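Local structure of esterase E25 (Uncultured bacterium, 4Q05) at residues R42-P47 / G299-L304; E89-M94 / G149-I154; S115-T120 / G145-T150. The protein probably hydrolyses carboxylic esters as a dimeric esterase of the GTSAG motif subfamily of bacterial hormone-sensitive lipases, built on the alpha/beta hydrolase fold. All coordinates share one frame; numbering follows the deposited sequence.

Interaction 1. Residues R42-P47 / G299-L304; sequences RTLPAP and GTRDLL
Arg301 reaches out to the segment 42-47 and lays its guanidinium group against Leu44, Pro45 and Pro47. The Arg301 chain is extended from CG to NE (chi3 -180°), which carries the charged group well beyond its own backbone; the CA atoms of Leu44 and Arg301 are 10.4 Å apart. The tight part is at Leu44. Its CD2 sits over the centre of one guanidinium face, 3.5 Å from Arg301 CZ. The two side chains come from opposite directions, and the leucine methyl covers one face of the flat group. Pro47 adds its ring obliquely, with CD 3.4 Å from Arg301 NH2.

Polar contacts run along the edge of the group. Arg301 NH2 donates to Pro45 O at 3.0 Å. The acceptor lies close to the guanidinium plane, but the bond is bent, with an N-H...O angle of 133°. On the looser side the link runs through a water at the guanidinium edge. This water accepts from Arg301 NH1 and donates to Leu44 O, each at 2.8 Å, and so adds a second, indirect link between Arg301 and the 42-47 backbone. The stronger polar partner of Arg301 is Asp244 of the second subunit, which forms a salt bridge with NE, and Trp37 of that subunit makes a cation-pi contact. Together the carbonyl, the water and the Asp244 carboxylate probably restrict rotation of the guanidinium.

The contact therefore belongs to the dimer interface. The 42-44 end of strand 37-44 pairs in an antiparallel ladder with a strand of the second subunit. Within the chain, Ile58 of helix 52-59 packs on Pro47 and Arg301. The segment 299-304 turns from sheet strand 294-299 into helix 305-317.

Interaction 2. Residues E89-M94 / G149-I154; sequences EGKVDM and GTIEAI
Ile151 packs against the first turn of helix 91-102, touching Lys91 and Met94. The contact is small and lies at the surface, and no hydrogen bond crosses it.

The apolar contacts converge on one methyl group. Ile151 CD1 lies 4.0 Å from Met94 CB and 4.1 Å from Lys91 CD. Its CG1 is anti to the carbonyl carbon (chi1 -61°) and CD1 continues the extended branch (chi2 173°), which brings the methyl to the other helix. The aliphatic part of Lys91 crosses the isoleucine at about a right angle. Met94 contributes the root of its side chain, while the thioether end leads away.

The same methyl also meets the backbone. Ile151 CD1 is 3.5 Å from Lys91 O, a van der Waals contact of a methyl with a carbonyl oxygen. The CA atoms of Met94 and Ile151 are 7.4 Å apart, so the two helices come close here.

As for polar bonds, backbone pairs hold each helix start. Met94 N donates to Gly90 O at 3.0 Å, in the first turn after the Gly90 N-cap. Ile154 N donates to Thr150 O at 2.8 Å. The Lys91 chain bends at chi2 (-86°), and its NZ bonds back to Leu87 O. The charged end is thus held on its own side, and CD, rather than the amine, is the part that meets the isoleucine.

Further along, Ala95 also touches Ile151, and Ile98 and Ser99 touch Ile154. Helix 151-160 packs in turn on strand 114-120 through Ala153 and Ile154. This is plain helix-to-helix packing: the N-terminal helix 91-102 lies against the start of helix 151-160, which follows strand 132-136 and itself lies on the central sheet of the alpha/beta hydrolase fold.

Interaction 3. Residues S115-T120 / G145-T150; sequences SVYYVT and GGEAGT
The backbones of 115-120 and 145-150 come nearest at Tyr117 and Thr150, whose CA atoms are 7.3 Å apart. The first segment is extended and belongs to strand 114-120. The second is a loop with a 3-10 segment at 147-149. Gly149 N bonds to Gly146 O and Thr150 N to Glu147 O, each at 3.0 Å. Gly146 has a positive phi (63°), which favours glycine. No hydrogen bond joins the segments.

Tyr117 carries the contact. Its CG is anti to the carbonyl carbon (chi1 -70°), and the ring extends from the strand to the loop. The methyl CG2 of Thr150 approaches the base of the ring, 3.6 Å from Tyr117 CG, and the two side chains cross at about a right angle. At the far end, Tyr117 OH lies 3.5 Å from Gly146 C. It is also 3.2 Å from Glu147 N, but the poor angle rules out a hydrogen bond.

In this alpha/beta hydrolase fold the loop follows strand 132-136 and leads into helix 151-160, so the tyrosine ties a strand near one edge of the sheet to the approach to that helix. Replacing Tyr117 by an alanine is likely to open a gap beside Gly146 and Glu147 and leave the Thr150 methyl without its aromatic neighbour.

Thr150 OG1 donates to Glu147 O at 2.6 Å, in the carbonyl plane. Glu147 O thus accepts from both the backbone N and the hydroxyl of Thr150, which probably fixes the threonine's rotation with the methyl turned to the ring. The Glu147 chain is extended beyond CG and makes a salt bridge with Arg96 of helix 91-102, while its CB stays near Tyr117 OH.

How the interactions relate
From the N terminus, the chain first passes residues 42-47, which meet 299-304 in interaction 1 and close the longest loop of the three. Both other contacts fall within that loop. Residues 89-94 come next, then 115-120. Residues 145-150 close interaction 3 and 149-154 close interaction 2, with Gly149 and Thr150 shared. Interactions 2 and 3 therefore end on the same stretch, though they start at different places. These two touch, with Lys91 and Val92 packed on Ala148. Together they join helix 91-102, strand 114-120 and the start of helix 151-160. Interaction 1 stands apart, about 25 Å from interaction 2 between centres, and ties the N-terminal strand to the loop after strand 294-299.

Interaction 1. Residues R42-P47 / G299-L304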
# COMPACT_ATOMS: atom_id res chain seq x y z
N ARG A 42 10.78 19.51 -2.85
CA ARG A 42 11.07 18.50 -1.84
C ARG A 42 12.45 17.95 -2.18
O ARG A 42 12.88 18.01 -3.32
CB ARG A 42 10.00 17.39 -1.87
CG ARG A 42 8.57 17.78 -1.36
CD ARG A 42 7.44 16.75 -1.77
NE ARG A 42 7.03 16.94 -3.17
CZ ARG A 42 6.34 16.08 -3.92
NH1 ARG A 42 5.90 14.92 -3.44
NH2 ARG A 42 6.08 16.41 -5.19
N THR A 43 13.15 17.41 -1.19
CA THR A 43 14.41 16.70 -1.43
C THR A 43 14.19 15.23 -1.10
O THR A 43 13.68 14.89 -0.03
CB THR A 43 15.55 17.25 -0.56
OG1 THR A 43 15.80 18.61 -0.92
CG2 THR A 43 16.83 16.43 -0.75
N LEU A 44 14.58 14.36 -2.02
CA LEU A 44 14.30 12.93 -1.86
C LEU A 44 15.57 12.10 -1.89
O LEU A 44 16.11 11.82 -2.96
CB LEU A 44 13.32 12.47 -2.94
CG LEU A 44 12.94 10.99 -2.88
CD1 LEU A 44 12.36 10.63 -1.52
CD2 LEU A 44 11.95 10.67 -3.99
N PRO A 45 16.06 11.70 -0.72
CA PRO A 45 17.26 10.86 -0.66
C PRO A 45 16.94 9.43 -1.05
O PRO A 45 15.78 9.02 -0.99
CB PRO A 45 17.64 10.92 0.83
CG PRO A 45 16.35 11.13 1.53
CD PRO A 45 15.55 12.03 0.63
N ALA A 46 17.96 8.68 -1.44
CA ALA A 46 17.79 7.26 -1.70
C ALA A 46 17.24 6.62 -0.42
O ALA A 46 17.54 7.07 0.67
CB ALA A 46 19.11 6.63 -2.12
N PRO A 47 16.40 5.59 -0.56
CA PRO A 47 15.73 5.08 0.64
C PRO A 47 16.52 3.99 1.36
O PRO A 47 16.59 2.86 0.89
CB PRO A 47 14.43 4.50 0.08
CG PRO A 47 14.80 4.05 -1.30
CD PRO A 47 15.88 4.99 -1.80
N GLY A 299 4.71 0.59 -5.44
CA GLY A 299 5.72 1.05 -4.51
C GLY A 299 5.57 2.53 -4.23
O GLY A 299 4.75 3.19 -4.87
N THR A 300 6.36 3.05 -3.30
CA THR A 300 6.18 4.41 -2.84
C THR A 300 6.44 5.45 -3.92
O THR A 300 5.93 6.55 -3.85
CB THR A 300 7.10 4.70 -1.64
OG1 THR A 300 8.43 4.34 -1.99
CG2 THR A 300 6.66 3.89 -0.42
N ARG A 301 7.25 5.11 -4.93
CA ARG A 301 7.59 6.10 -5.95
C ARG A 301 6.82 5.89 -7.26
O ARG A 301 7.07 6.56 -8.25
CB ARG A 301 9.10 6.09 -6.22
CG ARG A 301 9.92 6.34 -4.97
CD ARG A 301 11.39 6.62 -5.26
NE ARG A 301 12.10 6.85 -4.01
CZ ARG A 301 13.28 7.45 -3.91
NH1 ARG A 301 13.90 7.88 -5.01
NH2 ARG A 301 13.84 7.61 -2.72
N ASP A 302 5.87 4.97 -7.24
CA ASP A 302 5.13 4.62 -8.45
C ASP A 302 4.15 5.73 -8.80
O ASP A 302 3.33 6.12 -7.96
CB ASP A 302 4.37 3.33 -8.19
CG ASP A 302 3.88 2.66 -9.47
OD1 ASP A 302 3.82 3.30 -10.55
OD2 ASP A 302 3.53 1.46 -9.36
N LEU A 303 4.21 6.21 -10.04
CA LEU A 303 3.23 7.17 -10.54
C LEU A 303 1.84 6.55 -10.52
O LEU A 303 0.84 7.27 -10.43
CB LEU A 303 3.56 7.60 -11.97
CG LEU A 303 2.94 8.92 -12.44
CD1 LEU A 303 3.69 10.08 -11.79
CD2 LEU A 303 2.96 9.05 -13.98
N LEU A 304 1.78 5.22 -10.60
CA LEU A 304 0.50 4.50 -10.57
C LEU A 304 0.19 3.87 -9.21
O LEU A 304 -0.67 2.99 -9.09
CB LEU A 304 0.43 3.42 -11.65
CG LEU A 304 0.67 3.92 -13.08
CD1 LEU A 304 0.44 2.79 -14.08
CD2 LEU A 304 -0.26 5.08 -13.38
O HOH W 1 16.15 9.39 -4.29

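Interaction 2. Residues E89-M94 / G149-I154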
# COMPACT_ATOMS: atom_id res chain seq x y z
N GLU A 89 13.80 0.44 -27.39
CA GLU A 89 15.18 0.13 -27.72
C GLU A 89 15.83 -0.68 -26.60
O GLU A 89 15.74 -0.31 -25.43
CB GLU A 89 15.95 1.43 -27.95
CG GLU A 89 17.22 1.29 -28.74
CD GLU A 89 17.68 2.63 -29.28
OE1 GLU A 89 17.08 3.10 -30.28
OE2 GLU A 89 18.61 3.23 -28.70
N GLY A 90 16.47 -1.79 -26.96
CA GLY A 90 17.23 -2.57 -26.00
C GLY A 90 16.42 -3.57 -25.19
O GLY A 90 16.99 -4.37 -24.44
N LYS A 91 15.10 -3.51 -25.31
CA LYS A 91 14.24 -4.38 -24.52
C LYS A 91 14.43 -5.83 -24.91
O LYS A 91 14.52 -6.71 -24.05
CB LYS A 91 12.78 -3.99 -24.69
CG LYS A 91 12.45 -2.59 -24.20
CD LYS A 91 12.14 -2.60 -22.73
CE LYS A 91 11.49 -1.30 -22.32
NZ LYS A 91 12.30 -0.13 -22.76
N VAL A 92 14.48 -6.10 -26.21
CA VAL A 92 14.66 -7.47 -26.66
C VAL A 92 15.98 -8.01 -26.13
O VAL A 92 16.04 -9.12 -25.60
CB VAL A 92 14.60 -7.60 -28.19
CG1 VAL A 92 14.95 -9.02 -28.60
CG2 VAL A 92 13.20 -7.21 -28.70
N ASP A 93 17.04 -7.21 -26.25
CA ASP A 93 18.36 -7.61 -25.77
C ASP A 93 18.33 -7.94 -24.28
O ASP A 93 18.85 -8.98 -23.87
CB ASP A 93 19.39 -6.52 -26.06
CG ASP A 93 19.67 -6.37 -27.54
OD1 ASP A 93 19.52 -7.37 -28.27
OD2 ASP A 93 20.04 -5.25 -27.96
N MET A 94 17.71 -7.09 -23.48
CA MET A 94 17.59 -7.38 -22.05
C MET A 94 16.86 -8.70 -21.83
O MET A 94 17.26 -9.53 -21.01
CB MET A 94 16.88 -6.25 -21.31
CG MET A 94 17.62 -4.91 -21.36
SD MET A 94 16.69 -3.51 -20.70
CE MET A 94 17.67 -2.14 -21.30
N GLY A 149 8.24 -7.52 -24.95
CA GLY A 149 7.25 -7.67 -23.91
C GLY A 149 7.46 -8.86 -23.00
O GLY A 149 6.72 -9.03 -22.03
N THR A 150 8.47 -9.67 -23.28
CA THR A 150 8.68 -10.89 -22.51
C THR A 150 9.48 -10.71 -21.21
O THR A 150 9.55 -11.63 -20.40
CB THR A 150 9.36 -12.00 -23.34
OG1 THR A 150 10.63 -11.52 -23.83
CG2 THR A 150 8.47 -12.41 -24.52
N ILE A 151 10.07 -9.54 -21.00
CA ILE A 151 10.87 -9.35 -19.79
C ILE A 151 10.10 -9.71 -18.51
O ILE A 151 10.53 -10.56 -17.74
CB ILE A 151 11.44 -7.93 -19.68
CG1 ILE A 151 12.36 -7.66 -20.87
CG2 ILE A 151 12.22 -7.75 -18.37
CD1 ILE A 151 12.85 -6.23 -20.96
N GLU A 152 8.96 -9.08 -18.29
CA GLU A 152 8.23 -9.37 -17.06
C GLU A 152 7.75 -10.83 -17.00
O GLU A 152 7.67 -11.41 -15.92
CB GLU A 152 7.05 -8.41 -16.88
CG GLU A 152 6.25 -8.66 -15.62
CD GLU A 152 5.07 -7.71 -15.47
OE1 GLU A 152 4.44 -7.35 -16.50
OE2 GLU A 152 4.77 -7.32 -14.33
N ALA A 153 7.43 -11.40 -18.16
CA ALA A 153 7.01 -12.79 -18.24
C ALA A 153 8.13 -13.71 -17.80
O ALA A 153 7.91 -14.72 -17.14
CB ALA A 153 6.61 -13.13 -19.67
N ILE A 154 9.34 -13.36 -18.21
CA ILE A 154 10.52 -14.14 -17.82
C ILE A 154 10.70 -14.08 -16.30
O ILE A 154 10.98 -15.10 -15.65
CB ILE A 154 11.76 -13.60 -18.53
CG1 ILE A 154 11.65 -13.88 -20.04
CG2 ILE A 154 13.04 -14.21 -17.94
CD1 ILE A 154 12.60 -13.03 -20.87

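Interaction 3. Residues S115-T120 / G145-T150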
# COMPACT_ATOMS: atom_id res chain seq x y z
N SER A 115 -0.13 -13.36 -31.84
CA SER A 115 1.27 -13.55 -31.47
C SER A 115 1.38 -13.85 -29.97
O SER A 115 0.84 -13.12 -29.14
CB SER A 115 2.05 -12.27 -31.80
OG SER A 115 3.42 -12.44 -31.52
N VAL A 116 2.08 -14.93 -29.62
CA VAL A 116 2.32 -15.25 -28.21
C VAL A 116 3.75 -15.70 -27.98
O VAL A 116 4.46 -16.07 -28.91
CB VAL A 116 1.38 -16.36 -27.70
CG1 VAL A 116 -0.08 -15.94 -27.86
CG2 VAL A 116 1.66 -17.69 -28.44
N TYR A 117 4.18 -15.67 -26.72
CA TYR A 117 5.48 -16.22 -26.36
C TYR A 117 5.29 -17.22 -25.25
O TYR A 117 4.71 -16.89 -24.21
CB TYR A 117 6.45 -15.12 -25.94
CG TYR A 117 6.86 -14.27 -27.11
CD1 TYR A 117 7.93 -14.64 -27.92
CD2 TYR A 117 6.16 -13.12 -27.43
CE1 TYR A 117 8.29 -13.87 -29.01
CE2 TYR A 117 6.52 -12.35 -28.51
CZ TYR A 117 7.58 -12.72 -29.30
OH TYR A 117 7.93 -11.95 -30.38
N TYR A 118 5.78 -18.44 -25.49
CA TYR A 118 5.79 -19.48 -24.48
C TYR A 118 7.06 -19.31 -23.67
O TYR A 118 8.15 -19.38 -24.21
CB TYR A 118 5.77 -20.86 -25.12
CG TYR A 118 4.48 -21.17 -25.84
CD1 TYR A 118 4.27 -20.76 -27.15
CD2 TYR A 118 3.46 -21.88 -25.20
CE1 TYR A 118 3.09 -21.05 -27.80
CE2 TYR A 118 2.28 -22.16 -25.85
CZ TYR A 118 2.10 -21.75 -27.15
OH TYR A 118 0.92 -22.03 -27.81
N VAL A 119 6.90 -19.10 -22.37
CA VAL A 119 8.01 -18.77 -21.48
C VAL A 119 8.06 -19.85 -20.43
O VAL A 119 7.18 -19.94 -19.57
CB VAL A 119 7.82 -17.38 -20.84
CG1 VAL A 119 9.01 -17.02 -19.91
CG2 VAL A 119 7.65 -16.30 -21.91
N THR A 120 9.07 -20.71 -20.52
CA THR A 120 9.18 -21.87 -19.65
C THR A 120 10.44 -21.77 -18.79
O THR A 120 11.55 -21.72 -19.32
CB THR A 120 9.25 -23.18 -20.47
OG1 THR A 120 8.30 -23.12 -21.53
CG2 THR A 120 8.97 -24.39 -19.60
N GLY A 145 5.91 -4.27 -27.69
CA GLY A 145 5.42 -5.22 -28.67
C GLY A 145 6.49 -6.27 -28.92
O GLY A 145 7.67 -6.06 -28.65
N GLY A 146 6.06 -7.42 -29.42
CA GLY A 146 7.01 -8.47 -29.75
C GLY A 146 7.76 -8.98 -28.55
O GLY A 146 7.26 -9.00 -27.42
N GLU A 147 8.99 -9.40 -28.80
CA GLU A 147 9.76 -10.09 -27.78
C GLU A 147 10.14 -9.13 -26.66
O GLU A 147 10.45 -9.56 -25.55
CB GLU A 147 11.01 -10.71 -28.42
CG GLU A 147 11.66 -11.76 -27.56
CD GLU A 147 12.84 -12.41 -28.25
OE1 GLU A 147 13.62 -13.09 -27.56
OE2 GLU A 147 12.97 -12.23 -29.48
N ALA A 148 10.06 -7.83 -26.93
CA ALA A 148 10.36 -6.83 -25.92
C ALA A 148 9.44 -7.00 -24.71
O ALA A 148 9.82 -6.68 -23.59
CB ALA A 148 10.24 -5.43 -26.50
N GLY A 149 8.24 -7.52 -24.95
CA GLY A 149 7.25 -7.67 -23.91
C GLY A 149 7.46 -8.86 -23.00
O GLY A 149 6.72 -9.03 -22.03
N THR A 150 8.47 -9.67 -23.28
CA THR A 150 8.68 -10.89 -22.51
C THR A 150 9.48 -10.71 -21.21
O THR A 150 9.55 -11.63 -20.40
CB THR A 150 9.36 -12.00 -23.34
OG1 THR A 150 10.63 -11.52 -23.83
CG2 THR A 150 8.47 -12.41 -24.52